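Local coordinates for protein GH3 beta-N-acetylglucosaminidase (Paenibacillaceae, PDB 6K5J) that probably hydrolyses terminal beta-linked N-acetylglucosamine residues, as a glycoside hydrolase family 3 beta-N-acetylglucosaminidase, at residues A[149-154]-A[485-490]; A[372-377]-A[501-506]; A[393-398]-A[452-457]. All blocks are in the same frame, centred on the assembly; numbering follows the deposited sequence.

Contact 1: A[149-154]-A[485-490]. With NAG (2-acetamido-2-deoxy-beta-D-glucopyranose), chain B.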
loop_
_atom_site.group_PDB
_atom_site.type_symbol
_atom_site.label_atom_id
_atom_site.label_comp_id
_atom_site.label_asym_id
_atom_site.label_seq_id
_atom_site.Cartn_x
_atom_site.Cartn_y
_atom_site.Cartn_z
ATOM N N ILE A 149 -6.063 -6.723 -0.211
ATOM C CA ILE A 149 -5.364 -6.216 0.970
ATOM C C ILE A 149 -4.183 -7.134 1.290
ATOM O O ILE A 149 -3.042 -6.826 0.928
ATOM C CB ILE A 149 -6.337 -6.060 2.154
ATOM C CG1 ILE A 149 -7.520 -5.171 1.747
ATOM C CG2 ILE A 149 -5.621 -5.482 3.406
ATOM C CD1 ILE A 149 -7.131 -3.753 1.227
ATOM N N GLY A 150 -4.433 -8.270 1.944
ATOM C CA GLY A 150 -3.340 -9.208 2.192
ATOM C C GLY A 150 -2.278 -8.575 3.073
ATOM O O GLY A 150 -2.592 -7.975 4.108
ATOM N N VAL A 151 -1.006 -8.635 2.644
ATOM C CA VAL A 151 0.090 -8.121 3.482
ATOM C C VAL A 151 0.080 -6.599 3.597
ATOM O O VAL A 151 0.903 -6.018 4.317
ATOM C CB VAL A 151 1.469 -8.583 2.972
ATOM C CG1 VAL A 151 1.583 -10.115 2.992
ATOM C CG2 VAL A 151 1.754 -8.016 1.577
ATOM N N ARG A 152 -0.829 -5.930 2.883
ATOM C CA ARG A 152 -0.988 -4.492 3.085
ATOM C C ARG A 152 -1.646 -4.151 4.418
ATOM O O ARG A 152 -1.631 -2.982 4.813
ATOM C CB ARG A 152 -1.806 -3.887 1.940
ATOM C CG ARG A 152 -1.122 -3.968 0.592
ATOM C CD ARG A 152 -2.112 -3.664 -0.522
ATOM N NE ARG A 152 -2.455 -2.251 -0.542
ATOM C CZ ARG A 152 -3.508 -1.738 -1.171
ATOM N NH1 ARG A 152 -4.355 -2.528 -1.810
ATOM N NH2 ARG A 152 -3.708 -0.427 -1.166
ATOM N N SER A 153 -2.212 -5.133 5.115
ATOM C CA SER A 153 -2.783 -4.961 6.442
ATOM C C SER A 153 -1.775 -5.403 7.495
ATOM O O SER A 153 -1.019 -6.351 7.276
ATOM C CB SER A 153 -4.064 -5.794 6.585
ATOM O OG SER A 153 -4.396 -5.990 7.951
ATOM N N TYR A 154 -1.769 -4.722 8.655
ATOM C CA TYR A 154 -0.910 -5.188 9.749
ATOM C C TYR A 154 -1.318 -6.580 10.232
ATOM O O TYR A 154 -0.469 -7.353 10.686
ATOM C CB TYR A 154 -0.945 -4.227 10.941
ATOM C CG TYR A 154 -0.518 -2.813 10.653
ATOM C CD1 TYR A 154 0.818 -2.495 10.411
ATOM C CD2 TYR A 154 -1.457 -1.789 10.636
ATOM C CE1 TYR A 154 1.205 -1.186 10.157
ATOM C CE2 TYR A 154 -1.082 -0.487 10.381
ATOM C CZ TYR A 154 0.238 -0.188 10.145
ATOM O OH TYR A 154 0.588 1.109 9.880
ATOM N N ARG A 485 5.021 -13.212 0.050
ATOM C CA ARG A 485 3.905 -12.283 0.088
ATOM C C ARG A 485 2.880 -12.800 1.099
ATOM O O ARG A 485 3.206 -12.874 2.288
ATOM C CB ARG A 485 3.319 -12.043 -1.309
ATOM C CG ARG A 485 2.439 -10.787 -1.305
ATOM C CD ARG A 485 2.316 -10.086 -2.654
ATOM N NE ARG A 485 1.430 -8.931 -2.499
ATOM C CZ ARG A 485 1.564 -7.765 -3.130
ATOM N NH1 ARG A 485 2.550 -7.571 -3.999
ATOM N NH2 ARG A 485 0.700 -6.785 -2.888
ATOM N N ASN A 486 1.659 -13.147 0.687
ATOM C CA ASN A 486 0.664 -13.530 1.689
ATOM C C ASN A 486 1.113 -14.798 2.412
ATOM O O ASN A 486 1.562 -15.754 1.769
ATOM C CB ASN A 486 -0.717 -13.761 1.064
ATOM C CG ASN A 486 -1.387 -12.466 0.619
ATOM O OD1 ASN A 486 -0.843 -11.377 0.792
ATOM N ND2 ASN A 486 -2.570 -12.587 0.031
ATOM N N PRO A 487 0.989 -14.852 3.746
ATOM C CA PRO A 487 1.388 -16.062 4.476
ATOM C C PRO A 487 0.396 -17.197 4.333
ATOM O O PRO A 487 0.701 -18.317 4.760
ATOM C CB PRO A 487 1.463 -15.579 5.930
ATOM C CG PRO A 487 0.378 -14.520 6.004
ATOM C CD PRO A 487 0.459 -13.811 4.646
ATOM N N PHE A 488 -0.760 -16.947 3.721
ATOM C CA PHE A 488 -1.819 -17.942 3.601
ATOM C C PHE A 488 -1.515 -19.004 2.550
ATOM O O PHE A 488 -2.309 -19.941 2.386
ATOM C CB PHE A 488 -3.138 -17.214 3.315
ATOM C CG PHE A 488 -3.311 -15.967 4.160
ATOM C CD1 PHE A 488 -3.325 -16.058 5.547
ATOM C CD2 PHE A 488 -3.406 -14.713 3.576
ATOM C CE1 PHE A 488 -3.461 -14.911 6.345
ATOM C CE2 PHE A 488 -3.542 -13.561 4.363
ATOM C CZ PHE A 488 -3.563 -13.660 5.740
ATOM N N ASP A 489 -0.376 -18.885 1.855
ATOM C CA ASP A 489 0.081 -19.936 0.951
ATOM C C ASP A 489 0.070 -21.304 1.618
ATOM O O ASP A 489 -0.199 -22.318 0.963
ATOM C CB ASP A 489 1.500 -19.628 0.459
ATOM C CG ASP A 489 1.538 -18.548 -0.594
ATOM O OD1 ASP A 489 0.478 -17.981 -0.915
ATOM O OD2 ASP A 489 2.646 -18.260 -1.099
ATOM N N ILE A 490 0.384 -21.356 2.919
ATOM C CA ILE A 490 0.465 -22.637 3.622
ATOM C C ILE A 490 -0.844 -23.409 3.503
ATOM O O ILE A 490 -0.845 -24.645 3.551
ATOM C CB ILE A 490 0.848 -22.423 5.101
ATOM C CG1 ILE A 490 1.125 -23.757 5.799
ATOM C CG2 ILE A 490 -0.233 -21.654 5.848
ATOM C CD1 ILE A 490 1.594 -23.606 7.234
HETATM C C1 NAG B . -6.642 2.426 -5.441
HETATM C C2 NAG B . -6.196 1.746 -4.121
HETATM C C3 NAG B . -5.725 2.784 -3.087
HETATM C C4 NAG B . -4.746 3.776 -3.700
HETATM C C5 NAG B . -5.378 4.403 -4.931
HETATM C C6 NAG B . -4.492 5.411 -5.629
HETATM C C7 NAG B . -7.178 -0.306 -3.159
HETATM C C8 NAG B . -8.430 -0.932 -2.607
HETATM N N2 NAG B . -7.295 0.959 -3.577
HETATM O O1 NAG B . -6.768 1.442 -6.411
HETATM O O3 NAG B . -5.107 2.126 -1.985
HETATM O O4 NAG B . -4.419 4.792 -2.759
HETATM O O5 NAG B . -5.646 3.361 -5.874
HETATM O O6 NAG B . -3.390 4.779 -6.268
HETATM O O7 NAG B . -6.109 -0.911 -3.202
HETATM O O HOH W 1 -1.876 -7.145 -1.526
#

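Contact 2: A[372-377]-A[501-506]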
loop_
_atom_site.group_PDB
_atom_site.type_symbol
_atom_site.label_atom_id
_atom_site.label_comp_id
_atom_site.label_asym_id
_atom_site.label_seq_id
_atom_site.Cartn_x
_atom_site.Cartn_y
_atom_site.Cartn_z
ATOM N N SER A 372 10.422 -10.095 12.473
ATOM C CA SER A 372 9.199 -10.354 11.723
ATOM C C SER A 372 9.081 -11.793 11.221
ATOM O O SER A 372 7.985 -12.363 11.263
ATOM C CB SER A 372 9.123 -9.366 10.541
ATOM O OG SER A 372 7.955 -9.539 9.764
ATOM N N ILE A 373 10.186 -12.405 10.769
ATOM C CA ILE A 373 10.130 -13.744 10.181
ATOM C C ILE A 373 9.430 -14.707 11.126
ATOM O O ILE A 373 9.744 -14.776 12.320
ATOM C CB ILE A 373 11.544 -14.255 9.841
ATOM C CG1 ILE A 373 12.314 -13.215 9.004
ATOM C CG2 ILE A 373 11.434 -15.619 9.145
ATOM C CD1 ILE A 373 11.684 -12.905 7.638
ATOM N N THR A 374 8.491 -15.477 10.577
ATOM C CA THR A 374 7.593 -16.320 11.351
ATOM C C THR A 374 7.691 -17.760 10.867
ATOM O O THR A 374 7.794 -18.011 9.668
ATOM C CB THR A 374 6.158 -15.801 11.210
ATOM O OG1 THR A 374 6.127 -14.427 11.624
ATOM C CG2 THR A 374 5.187 -16.620 12.049
ATOM N N LEU A 375 7.680 -18.705 11.801
ATOM C CA LEU A 375 7.680 -20.127 11.479
ATOM C C LEU A 375 6.283 -20.668 11.748
ATOM O O LEU A 375 5.829 -20.668 12.895
ATOM C CB LEU A 375 8.723 -20.887 12.306
ATOM C CG LEU A 375 8.815 -22.414 12.099
ATOM C CD1 LEU A 375 8.959 -22.776 10.619
ATOM C CD2 LEU A 375 9.976 -22.992 12.893
ATOM N N LEU A 376 5.602 -21.121 10.702
ATOM C CA LEU A 376 4.241 -21.623 10.849
ATOM C C LEU A 376 4.174 -23.135 10.986
ATOM O O LEU A 376 3.227 -23.651 11.589
ATOM C CB LEU A 376 3.383 -21.198 9.648
ATOM C CG LEU A 376 2.849 -19.764 9.614
ATOM C CD1 LEU A 376 3.949 -18.801 9.281
ATOM C CD2 LEU A 376 1.738 -19.652 8.567
ATOM N N ARG A 377 5.159 -23.859 10.464
ATOM C CA ARG A 377 5.092 -25.313 10.469
ATOM C C ARG A 377 6.510 -25.850 10.372
ATOM O O ARG A 377 7.313 -25.327 9.605
ATOM C CB ARG A 377 4.241 -25.831 9.298
ATOM C CG ARG A 377 4.162 -27.351 9.215
ATOM C CD ARG A 377 3.464 -27.821 7.946
ATOM N NE ARG A 377 2.067 -27.431 7.918
ATOM C CZ ARG A 377 1.312 -27.436 6.827
ATOM N NH1 ARG A 377 1.827 -27.810 5.662
ATOM N NH2 ARG A 377 0.043 -27.068 6.903
ATOM N N ALA A 501 6.956 -17.522 7.043
ATOM C CA ALA A 501 6.367 -16.332 6.439
ATOM C C ALA A 501 7.323 -15.159 6.595
ATOM O O ALA A 501 7.789 -14.871 7.705
ATOM C CB ALA A 501 5.001 -15.991 7.059
ATOM N N ALA A 502 7.597 -14.472 5.486
ATOM C CA ALA A 502 8.331 -13.214 5.512
ATOM C C ALA A 502 7.477 -12.004 5.168
ATOM O O ALA A 502 7.933 -10.870 5.380
ATOM C CB ALA A 502 9.533 -13.266 4.550
ATOM N N TYR A 503 6.276 -12.203 4.624
ATOM C CA TYR A 503 5.266 -11.172 4.357
ATOM C C TYR A 503 5.664 -10.186 3.262
ATOM O O TYR A 503 4.903 -9.241 2.987
ATOM C CB TYR A 503 4.897 -10.396 5.638
ATOM C CG TYR A 503 4.629 -11.316 6.808
ATOM C CD1 TYR A 503 3.403 -11.957 6.941
ATOM C CD2 TYR A 503 5.617 -11.582 7.760
ATOM C CE1 TYR A 503 3.150 -12.816 7.999
ATOM C CE2 TYR A 503 5.375 -12.447 8.818
ATOM C CZ TYR A 503 4.135 -13.051 8.934
ATOM O OH TYR A 503 3.881 -13.911 9.985
ATOM N N GLU A 504 6.819 -10.361 2.628
ATOM C CA GLU A 504 7.301 -9.449 1.594
ATOM C C GLU A 504 8.616 -10.015 1.072
ATOM O O GLU A 504 9.203 -10.920 1.675
ATOM C CB GLU A 504 7.490 -8.019 2.113
ATOM C CG GLU A 504 8.448 -7.934 3.274
ATOM C CD GLU A 504 8.419 -6.583 3.945
ATOM O OE1 GLU A 504 7.332 -5.964 4.019
ATOM O OE2 GLU A 504 9.494 -6.141 4.395
ATOM N N ASN A 505 9.071 -9.481 -0.067
ATOM C CA ASN A 505 10.347 -9.879 -0.659
ATOM C C ASN A 505 11.363 -8.737 -0.647
ATOM O O ASN A 505 12.229 -8.656 -1.522
ATOM C CB ASN A 505 10.145 -10.415 -2.080
ATOM C CG ASN A 505 9.687 -9.345 -3.060
ATOM O OD1 ASN A 505 9.403 -8.217 -2.678
ATOM N ND2 ASN A 505 9.607 -9.709 -4.340
ATOM N N THR A 506 11.252 -7.843 0.334
ATOM C CA THR A 506 12.148 -6.703 0.472
ATOM C C THR A 506 13.573 -7.153 0.788
ATOM O O THR A 506 13.786 -8.276 1.251
ATOM C CB THR A 506 11.671 -5.802 1.604
ATOM O OG1 THR A 506 11.643 -6.565 2.820
ATOM C CG2 THR A 506 10.281 -5.255 1.318
HETATM O O HOH W 2 9.483 -9.721 7.262
#

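Contact 3: A[393-398]-A[452-457]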
loop_
_atom_site.group_PDB
_atom_site.type_symbol
_atom_site.label_atom_id
_atom_site.label_comp_id
_atom_site.label_asym_id
_atom_site.label_seq_id
_atom_site.Cartn_x
_atom_site.Cartn_y
_atom_site.Cartn_z
ATOM N N VAL A 393 14.552 -21.286 -5.245
ATOM C CA VAL A 393 13.580 -20.990 -6.290
ATOM C C VAL A 393 12.992 -19.613 -6.004
ATOM O O VAL A 393 12.344 -19.407 -4.972
ATOM C CB VAL A 393 12.489 -22.069 -6.360
ATOM C CG1 VAL A 393 11.584 -21.835 -7.565
ATOM C CG2 VAL A 393 13.127 -23.452 -6.445
ATOM N N TRP A 394 13.240 -18.662 -6.897
ATOM C CA TRP A 394 12.936 -17.260 -6.633
ATOM C C TRP A 394 11.851 -16.787 -7.585
ATOM O O TRP A 394 12.046 -16.842 -8.810
ATOM C CB TRP A 394 14.186 -16.391 -6.770
ATOM C CG TRP A 394 13.912 -14.934 -6.516
ATOM C CD1 TRP A 394 13.771 -13.947 -7.454
ATOM C CD2 TRP A 394 13.728 -14.303 -5.242
ATOM N NE1 TRP A 394 13.502 -12.743 -6.841
ATOM C CE2 TRP A 394 13.470 -12.934 -5.484
ATOM C CE3 TRP A 394 13.744 -14.766 -3.918
ATOM C CZ2 TRP A 394 13.248 -12.017 -4.453
ATOM C CZ3 TRP A 394 13.516 -13.851 -2.892
ATOM C CH2 TRP A 394 13.268 -12.495 -3.169
ATOM N N PRO A 395 10.711 -16.314 -7.083
ATOM C CA PRO A 395 9.620 -15.891 -7.964
ATOM C C PRO A 395 9.722 -14.425 -8.346
ATOM O O PRO A 395 10.180 -13.581 -7.577
ATOM C CB PRO A 395 8.381 -16.137 -7.092
ATOM C CG PRO A 395 8.874 -15.766 -5.690
ATOM C CD PRO A 395 10.360 -16.160 -5.656
ATOM N N GLU A 396 9.283 -14.119 -9.565
ATOM C CA GLU A 396 9.261 -12.735 -10.020
ATOM C C GLU A 396 7.918 -12.452 -10.676
ATOM O O GLU A 396 7.384 -13.290 -11.412
ATOM C CB GLU A 396 10.420 -12.417 -10.995
ATOM C CG GLU A 396 10.348 -13.142 -12.326
ATOM C CD GLU A 396 11.343 -12.622 -13.366
ATOM O OE1 GLU A 396 12.191 -11.760 -13.035
ATOM O OE2 GLU A 396 11.268 -13.090 -14.526
ATOM N N VAL A 397 7.358 -11.284 -10.361
ATOM C CA VAL A 397 6.129 -10.839 -11.002
ATOM C C VAL A 397 6.453 -10.413 -12.428
ATOM O O VAL A 397 7.384 -9.631 -12.665
ATOM C CB VAL A 397 5.488 -9.695 -10.201
ATOM C CG1 VAL A 397 4.289 -9.111 -10.955
ATOM C CG2 VAL A 397 5.057 -10.188 -8.821
ATOM N N ARG A 398 5.705 -10.944 -13.389
ATOM C CA ARG A 398 5.951 -10.635 -14.790
ATOM C C ARG A 398 4.818 -9.871 -15.452
ATOM O O ARG A 398 5.080 -9.062 -16.343
ATOM C CB ARG A 398 6.231 -11.923 -15.564
ATOM C CG ARG A 398 7.456 -12.615 -15.026
ATOM C CD ARG A 398 7.817 -13.850 -15.787
ATOM N NE ARG A 398 9.155 -14.285 -15.411
ATOM C CZ ARG A 398 9.588 -15.529 -15.530
ATOM N NH1 ARG A 398 8.780 -16.466 -16.022
ATOM N NH2 ARG A 398 10.824 -15.830 -15.157
ATOM N N VAL A 452 15.086 -24.538 -1.182
ATOM C CA VAL A 452 14.249 -23.511 -0.566
ATOM C C VAL A 452 13.422 -22.875 -1.670
ATOM O O VAL A 452 13.972 -22.206 -2.555
ATOM C CB VAL A 452 15.064 -22.428 0.159
ATOM C CG1 VAL A 452 14.103 -21.431 0.839
ATOM C CG2 VAL A 452 16.039 -23.026 1.166
ATOM N N VAL A 453 12.109 -23.041 -1.608
ATOM C CA VAL A 453 11.222 -22.307 -2.501
ATOM C C VAL A 453 10.730 -21.073 -1.769
ATOM O O VAL A 453 10.138 -21.178 -0.686
ATOM C CB VAL A 453 10.035 -23.157 -2.971
ATOM C CG1 VAL A 453 9.123 -22.300 -3.864
ATOM C CG2 VAL A 453 10.525 -24.376 -3.711
ATOM N N VAL A 454 10.986 -19.910 -2.351
ATOM C CA VAL A 454 10.322 -18.685 -1.930
ATOM C C VAL A 454 8.994 -18.637 -2.679
ATOM O O VAL A 454 8.969 -18.551 -3.910
ATOM C CB VAL A 454 11.187 -17.452 -2.212
ATOM C CG1 VAL A 454 10.443 -16.194 -1.815
ATOM C CG2 VAL A 454 12.498 -17.535 -1.438
ATOM N N SER A 455 7.885 -18.752 -1.949
ATOM C CA SER A 455 6.583 -18.675 -2.591
ATOM C C SER A 455 6.095 -17.227 -2.624
ATOM O O SER A 455 6.537 -16.370 -1.857
ATOM C CB SER A 455 5.558 -19.583 -1.893
ATOM O OG SER A 455 5.185 -19.105 -0.609
ATOM N N TYR A 456 5.187 -16.956 -3.556
ATOM C CA TYR A 456 4.681 -15.601 -3.759
ATOM C C TYR A 456 3.215 -15.738 -4.160
ATOM O O TYR A 456 2.907 -15.991 -5.328
ATOM C CB TYR A 456 5.510 -14.865 -4.807
ATOM C CG TYR A 456 5.181 -13.396 -4.988
ATOM C CD1 TYR A 456 4.004 -12.997 -5.605
ATOM C CD2 TYR A 456 6.063 -12.407 -4.562
ATOM C CE1 TYR A 456 3.702 -11.649 -5.777
ATOM C CE2 TYR A 456 5.771 -11.059 -4.743
ATOM C CZ TYR A 456 4.596 -10.691 -5.348
ATOM O OH TYR A 456 4.309 -9.357 -5.526
ATOM N N ASN A 457 2.327 -15.612 -3.176
ATOM C CA ASN A 457 0.891 -15.824 -3.363
ATOM C C ASN A 457 0.612 -17.122 -4.124
ATOM O O ASN A 457 -0.205 -17.170 -5.045
ATOM C CB ASN A 457 0.249 -14.618 -4.057
ATOM C CG ASN A 457 0.062 -13.444 -3.109
ATOM O OD1 ASN A 457 0.367 -13.542 -1.918
ATOM N ND2 ASN A 457 -0.430 -12.331 -3.631
#

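Contact 1: A[149-154]-A[485-490]
Val151 reaches segment 485-490 with both methyls: CG1 rests 3.3 Å from Arg485 O, and CG2 meets the side chain of Arg485, the two side chains crossing at about a right angle. Arg485 can be followed outward from CB, which packs on Asn457 OD1. Arg485 CG stands anti to its backbone N (chi1 -164°), 4.1 Å from Val151 CG2. The chain then runs extended, and Arg485 NE lies 4.2 Å from Val151 CG2. At the tip, NH1 forms a salt bridge with Asp404 and a hydrogen bond with Tyr456 OH; NH2 donates to Val403 O and to a water in the guanidinium plane. This water donates to Ile149 O at 2.7 Å, joining the two loops. Asn486 OD1 accepts a weak bond from Val151 N (3.3 Å, 134°) and lies 3.6 Å from Gly150 CA, where a CB would clash. Arg152 NH1 donates to NAG O7 at 2.8 Å, and NH2 is salt-bridged to Glu85; NAG is also hydrogen-bonded to Asp83, Lys182, His183 and Asp268, so the loop brings one arginine to the sugar. The loop before helix 158-174 thus meets the one following strand 478-483, with Met103 of helix 102-108 touching both Val151 and Pro487.

Contact 2: A[372-377]-A[501-506]
Thr374 and Ala501 form an antiparallel hydrogen-bonded pair in which each backbone satisfies the other: Thr374 N donates to Ala501 O at 3.0 Å, and Ala501 N to Thr374 O at 2.8 Å. A side-chain relay runs beside this pair. Tyr503 OH donates to Thr374 OG1 at 2.8 Å, and OG1 passes a hydrogen bond on to Ser372 O, also 2.8 Å and in the carbonyl plane. With OG1 beside its own backbone N (chi1 -56°), Thr374 can serve both partners, which leaves the hydroxyl as acceptor and donor at once. Ser372 O and Thr374 OG1 lie at the edge of the Tyr503 ring, in its plane; Ala501 CB sits 3.6 Å above one face, toward the rim. A water donates to Ser372 OG at 2.9 Å and to Ala502 O at 2.7 Å, while Ser372 OG is also bonded to Ala104 O. An alanine in place of Tyr503 would probably leave Thr374 OG1 without its donor and open a gap over Ala501 CB. Strand 374-377, at the edge of the mixed sheet, makes a classic beta bulge opposite Phe499; helix 102-108 packs on Thr374 and Tyr503, and helix 507-517 on Ile373 and Ala502.

Contact 3: A[393-398]-A[452-457]
Val393 and Val453 lie side by side, pointing the same way, with their CG2 methyls 3.9 Å apart. Two backbone bonds flank the pair: Val393 N donates to Val452 O at 2.9 Å, and Val454 N to Val393 O at 3.0 Å. The ladder stops at Pro395, which has no N-H to give; its CD instead sits 3.3 Å from Val454 O. Beyond it Pro395 CG packs on Tyr456 CB at 3.6 Å, and Val397 CG2 meets the phenol end of Tyr456, 3.5 Å from CZ. On Trp394, CE3 approaches Val454 CG2. The strands run parallel, 17° apart, as interior neighbours in a mixed sheet whose six strands are consistent with the alpha/beta sandwich that follows the TIM barrel in many family 3 glycosidases. In the next shell, strand 424-430 takes up backbone bonds of Trp394 and Glu396, while helix 462-472 packs on Val453 and supplies Gln464 to Tyr456 N. The Tyr456 hydroxyl is held by Arg485. Farther out, Arg398 grips Glu396 OE2 side-on, NE at 2.6 Å, and reaches Glu437 with NH1.

In the fold
All three contacts are buried, yet they differ in what they join. Contacts 2 and 3 belong to one mixed sheet: contact 3 joins two of its interior strands by backbone bonds, with apolar side chains packing beside them, whereas contact 2 ties in the edge strand by a pair of backbone bonds, supplemented by hydroxyls and a water. Contact 1 is a meeting of loops, nearest the bound sugar, where a valine packs on an arginine and a shared water bridges the two segments. Segment 485-490 links it to the others: Asp489 and Asn486 bond to Ser455 and Asn457 of contact 3, while Pro487 packs on Ala501 and Tyr503 of contact 2. Asn505 of contact 2 touches Trp394 of contact 3, completing the circuit.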